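Local structure of CopN (Chlamydia pneumoniae, 4NRH) at residues E48-L51 with A52-E56; R274-S278 with R279-S283. The protein probably acts as a gatekeeper of type III secretion, forming with its bound chaperone a complex that directs translocator secretion. All coordinates share one frame; numbering follows the deposited sequence.

Contacts 1 and 2 of CopN are both local, but one is ordered by its own backbone and the other leans on its surroundings. Contact 1 is about two and a half turns of helix 47-57 in the HrpJ-like region, with an apolar side against helix 80-97 and an exposed side; its order comes from repeated backbone bonds. Contact 2, largely buried, belongs to the loop between helices 259-272 and 284-301, where a serine hydroxyl and two short-range backbone bonds shape a 3-10 turn against the bound chaperone. The two share no element, lie on opposite sides of the chain's centre, and their centres are about 53 Å apart.

Contact 1. Residues E48-L51 with A52-E56; sequences EDIL and ALVQE
I50 and V54, one turn apart in helix 47-57, bring their apolar branches together: CG2 of I50 and CG2 of V54 are 4.3 Å apart. The valine is oriented with CG1 anti to the backbone N (chi1 171°), which places CG2 beside that nitrogen, where it also lies against the carbonyl of I50, 3.2 Å from CG2 of V54 to I50 O. That oxygen is therefore flanked by a methyl while it accepts the backbone hydrogen bond from V54 N, 3.0 Å long. The same pairing of a polar bond with an apolar neighbour recurs at the next position back. L53 N donates to D49 O over 3.2 Å, and CG of L53 lies 3.5 Å from D49 O, because its chi1 of -77° swings the branch back beside the backbone N. At A52, N reaches E48 O at 3.0 Å, and the small CB is set 3.5 Å from E48 O. Q55 N completes the run, bonded to L51 O at 3.0 Å in a nearly straight N-H...O geometry of 168°. Four successive bonds of this kind are the i to i+4 ladder of an alpha-helix. In the second shell, D49 N is hydrogen-bonded to S46 OG, which ties this first part of the helix to the residues preceding it. E48, D49 and A52 form an exposed side, whereas I50 packs on A85, L86 and A89 of helix 80-97, and both I50 and L53 meet I41, in the loop after helix 31-40; Q55 touches F97 of helix 80-97.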
loop_
_atom_site.group_PDB
_atom_site.type_symbol
_atom_site.label_atom_id
_atom_site.label_comp_id
_atom_site.label_asym_id
_atom_site.label_seq_id
_atom_site.Cartn_x
_atom_site.Cartn_y
_atom_site.Cartn_z
ATOM N N GLU A 48 -35.398 -10.313 -30.829
ATOM C CA GLU A 48 -35.463 -11.577 -30.102
ATOM C C GLU A 48 -34.647 -12.659 -30.803
ATOM O O GLU A 48 -33.887 -13.386 -30.164
ATOM C CB GLU A 48 -36.915 -12.040 -29.944
ATOM C CG GLU A 48 -37.747 -11.201 -28.985
ATOM C CD GLU A 48 -38.207 -9.890 -29.592
ATOM O OE1 GLU A 48 -38.154 -9.755 -30.832
ATOM O OE2 GLU A 48 -38.625 -8.995 -28.828
ATOM N N ASP A 49 -34.820 -12.763 -32.119
ATOM C CA ASP A 49 -34.080 -13.728 -32.927
ATOM C C ASP A 49 -32.579 -13.488 -32.826
ATOM O O ASP A 49 -31.793 -14.430 -32.709
ATOM C CB ASP A 49 -34.518 -13.654 -34.391
ATOM C CG ASP A 49 -35.928 -14.162 -34.607
ATOM O OD1 ASP A 49 -36.431 -14.919 -33.751
ATOM O OD2 ASP A 49 -36.533 -13.803 -35.639
ATOM N N ILE A 50 -32.193 -12.218 -32.880
ATOM C CA ILE A 50 -30.793 -11.826 -32.780
ATOM C C ILE A 50 -30.180 -12.263 -31.456
ATOM O O ILE A 50 -29.137 -12.917 -31.434
ATOM C CB ILE A 50 -30.631 -10.301 -32.927
ATOM C CG1 ILE A 50 -31.012 -9.858 -34.341
ATOM C CG2 ILE A 50 -29.208 -9.882 -32.594
ATOM C CD1 ILE A 50 -31.290 -8.376 -34.458
ATOM N N LEU A 51 -30.839 -11.912 -30.355
ATOM C CA LEU A 51 -30.341 -12.250 -29.026
ATOM C C LEU A 51 -30.197 -13.754 -28.834
ATOM O O LEU A 51 -29.191 -14.218 -28.306
ATOM C CB LEU A 51 -31.265 -11.674 -27.949
ATOM C CG LEU A 51 -31.244 -10.152 -27.791
ATOM C CD1 LEU A 51 -32.301 -9.697 -26.797
ATOM C CD2 LEU A 51 -29.863 -9.685 -27.362
ATOM N N ALA A 52 -31.192 -14.511 -29.290
ATOM C CA ALA A 52 -31.171 -15.968 -29.185
ATOM C C ALA A 52 -29.943 -16.562 -29.869
ATOM O O ALA A 52 -29.283 -17.448 -29.323
ATOM C CB ALA A 52 -32.442 -16.558 -29.775
ATOM N N LEU A 53 -29.645 -16.069 -31.067
ATOM C CA LEU A 53 -28.484 -16.524 -31.822
ATOM C C LEU A 53 -27.176 -16.140 -31.132
ATOM O O LEU A 53 -26.183 -16.863 -31.224
ATOM C CB LEU A 53 -28.517 -15.952 -33.242
ATOM C CG LEU A 53 -29.489 -16.626 -34.213
ATOM C CD1 LEU A 53 -29.580 -15.843 -35.513
ATOM C CD2 LEU A 53 -29.072 -18.065 -34.479
ATOM N N VAL A 54 -27.178 -15.000 -30.447
ATOM C CA VAL A 54 -25.993 -14.528 -29.735
ATOM C C VAL A 54 -25.645 -15.416 -28.539
ATOM O O VAL A 54 -24.491 -15.818 -28.381
ATOM C CB VAL A 54 -26.167 -13.072 -29.257
ATOM C CG1 VAL A 54 -25.023 -12.670 -28.338
ATOM C CG2 VAL A 54 -26.245 -12.129 -30.447
ATOM N N GLN A 55 -26.636 -15.722 -27.703
ATOM C CA GLN A 55 -26.410 -16.598 -26.553
ATOM C C GLN A 55 -25.978 -17.986 -27.011
ATOM O O GLN A 55 -25.204 -18.665 -26.335
ATOM C CB GLN A 55 -27.668 -16.722 -25.683
ATOM C CG GLN A 55 -28.582 -15.510 -25.664
ATOM C CD GLN A 55 -28.009 -14.340 -24.892
ATOM O OE1 GLN A 55 -27.104 -14.502 -24.073
ATOM N NE2 GLN A 55 -28.543 -13.150 -25.142
ATOM N N GLU A 56 -26.488 -18.399 -28.166
ATOM C CA GLU A 56 -26.216 -19.725 -28.708
ATOM C C GLU A 56 -24.762 -19.884 -29.144
ATOM O O GLU A 56 -24.126 -20.897 -28.852
ATOM C CB GLU A 56 -27.149 -20.009 -29.887
ATOM C CG GLU A 56 -26.980 -21.385 -30.503
ATOM C CD GLU A 56 -27.829 -21.572 -31.746
ATOM O OE1 GLU A 56 -28.741 -20.749 -31.973
ATOM O OE2 GLU A 56 -27.586 -22.542 -32.493
#

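Contact 2. Residues R274-S278 with R279-S283; sequences RQTSS and RLFSS
With chi1 at 174°, S277 carries its OG anti to the backbone N and forward along the chain, where it accepts the N-H of R279 at 3.1 Å, OG to N, and lies 3.4 Å from CB of R279. T276 has OG1 between the backbone N and carbonyl carbon (chi1 57°); its side chain crosses that of L280 at about a right angle, OG1 being 3.6 Å from CD1 of L280. That hydroxyl is held by A272 O and Y233 OH. Two backbone bonds then close the turn, L280 N to S277 O and F281 N to S278 O, each 3.2 Å. Both donors sit well above the carbonyl plane, away from the lone pairs. The F281 ring presents its edge to S278 O, 3.9 Å from CD1. Beyond the loop, NH2 of R279 forms a salt bridge with D29 of the chaperone chain and NE a hydrogen bond with N191 OD1, while S277 OG and S278 OG are hydrogen-bonded to E23 OE2 and P26 O of the chaperone. A serine hydroxyl bonded to the N-H two residues on is an ST turn, here leading into consecutive i to i+3 bonds of a 3-10 turn at the chaperone-binding surface.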
loop_
_atom_site.group_PDB
_atom_site.type_symbol
_atom_site.label_atom_id
_atom_site.label_comp_id
_atom_site.label_asym_id
_atom_site.label_seq_id
_atom_site.Cartn_x
_atom_site.Cartn_y
_atom_site.Cartn_z
ATOM N N ARG A 274 12.038 -5.766 8.634
ATOM C CA ARG A 274 12.750 -5.062 7.572
ATOM C C ARG A 274 12.566 -5.719 6.207
ATOM O O ARG A 274 13.091 -5.230 5.208
ATOM C CB ARG A 274 14.242 -4.972 7.899
ATOM C CG ARG A 274 14.982 -6.293 7.787
ATOM C CD ARG A 274 16.487 -6.081 7.791
ATOM N NE ARG A 274 17.213 -7.314 8.072
ATOM C CZ ARG A 274 17.610 -8.174 7.140
ATOM N NH1 ARG A 274 17.345 -7.938 5.862
ATOM N NH2 ARG A 274 18.269 -9.273 7.485
ATOM N N GLN A 275 11.822 -6.820 6.164
ATOM C CA GLN A 275 11.646 -7.567 4.921
ATOM C C GLN A 275 10.206 -7.525 4.420
ATOM O O GLN A 275 9.931 -7.867 3.270
ATOM C CB GLN A 275 12.087 -9.020 5.102
ATOM C CG GLN A 275 13.560 -9.189 5.442
ATOM C CD GLN A 275 14.467 -8.859 4.273
ATOM O OE1 GLN A 275 14.913 -7.722 4.120
ATOM N NE2 GLN A 275 14.744 -9.855 3.441
ATOM N N THR A 276 9.291 -7.102 5.284
ATOM C CA THR A 276 7.888 -7.004 4.907
ATOM C C THR A 276 7.495 -5.548 4.671
ATOM O O THR A 276 8.225 -4.631 5.046
ATOM C CB THR A 276 6.968 -7.624 5.975
ATOM O OG1 THR A 276 7.190 -6.982 7.236
ATOM C CG2 THR A 276 7.243 -9.115 6.117
ATOM N N SER A 277 6.342 -5.353 4.041
ATOM C CA SER A 277 5.893 -4.031 3.618
ATOM C C SER A 277 5.743 -3.043 4.771
ATOM O O SER A 277 5.243 -3.390 5.840
ATOM C CB SER A 277 4.565 -4.143 2.870
ATOM O OG SER A 277 4.046 -2.859 2.564
ATOM N N SER A 278 6.188 -1.811 4.539
ATOM C CA SER A 278 6.070 -0.740 5.521
ATOM C C SER A 278 4.607 -0.404 5.793
ATOM O O SER A 278 4.264 0.110 6.859
ATOM C CB SER A 278 6.813 0.508 5.041
ATOM O OG SER A 278 6.138 1.126 3.959
ATOM N N ARG A 279 3.753 -0.697 4.819
ATOM C CA ARG A 279 2.324 -0.420 4.916
ATOM C C ARG A 279 1.648 -1.261 6.001
ATOM O O ARG A 279 0.566 -0.920 6.478
ATOM C CB ARG A 279 1.655 -0.663 3.561
ATOM C CG ARG A 279 0.264 -0.074 3.430
ATOM C CD ARG A 279 -0.294 -0.310 2.037
ATOM N NE ARG A 279 -1.666 0.169 1.910
ATOM C CZ ARG A 279 -1.992 1.412 1.576
ATOM N NH1 ARG A 279 -1.043 2.308 1.338
ATOM N NH2 ARG A 279 -3.268 1.761 1.481
ATOM N N LEU A 280 2.293 -2.358 6.386
ATOM C CA LEU A 280 1.791 -3.229 7.448
ATOM C C LEU A 280 1.653 -2.513 8.788
ATOM O O LEU A 280 0.860 -2.919 9.637
ATOM C CB LEU A 280 2.713 -4.436 7.621
ATOM C CG LEU A 280 2.664 -5.521 6.550
ATOM C CD1 LEU A 280 3.617 -6.637 6.924
ATOM C CD2 LEU A 280 1.249 -6.047 6.395
ATOM N N PHE A 281 2.427 -1.448 8.974
ATOM C CA PHE A 281 2.459 -0.746 10.250
ATOM C C PHE A 281 1.774 0.616 10.155
ATOM O O PHE A 281 2.142 1.452 9.331
ATOM C CB PHE A 281 3.905 -0.586 10.728
ATOM C CG PHE A 281 4.667 -1.883 10.790
ATOM C CD1 PHE A 281 5.335 -2.364 9.675
ATOM C CD2 PHE A 281 4.701 -2.626 11.959
ATOM C CE1 PHE A 281 6.030 -3.559 9.727
ATOM C CE2 PHE A 281 5.396 -3.820 12.016
ATOM C CZ PHE A 281 6.060 -4.287 10.898
ATOM N N SER A 282 0.775 0.825 11.007
ATOM C CA SER A 282 -0.004 2.059 10.999
ATOM C C SER A 282 0.725 3.218 11.672
ATOM O O SER A 282 0.314 4.371 11.547
ATOM C CB SER A 282 -1.354 1.833 11.683
ATOM O OG SER A 282 -1.176 1.327 12.995
ATOM N N SER A 283 1.801 2.912 12.388
ATOM C CA SER A 283 2.616 3.953 13.005
ATOM C C SER A 283 4.069 3.523 13.168
ATOM O O SER A 283 4.356 2.356 13.434
ATOM C CB SER A 283 2.035 4.346 14.365
ATOM O OG SER A 283 2.472 3.461 15.379
#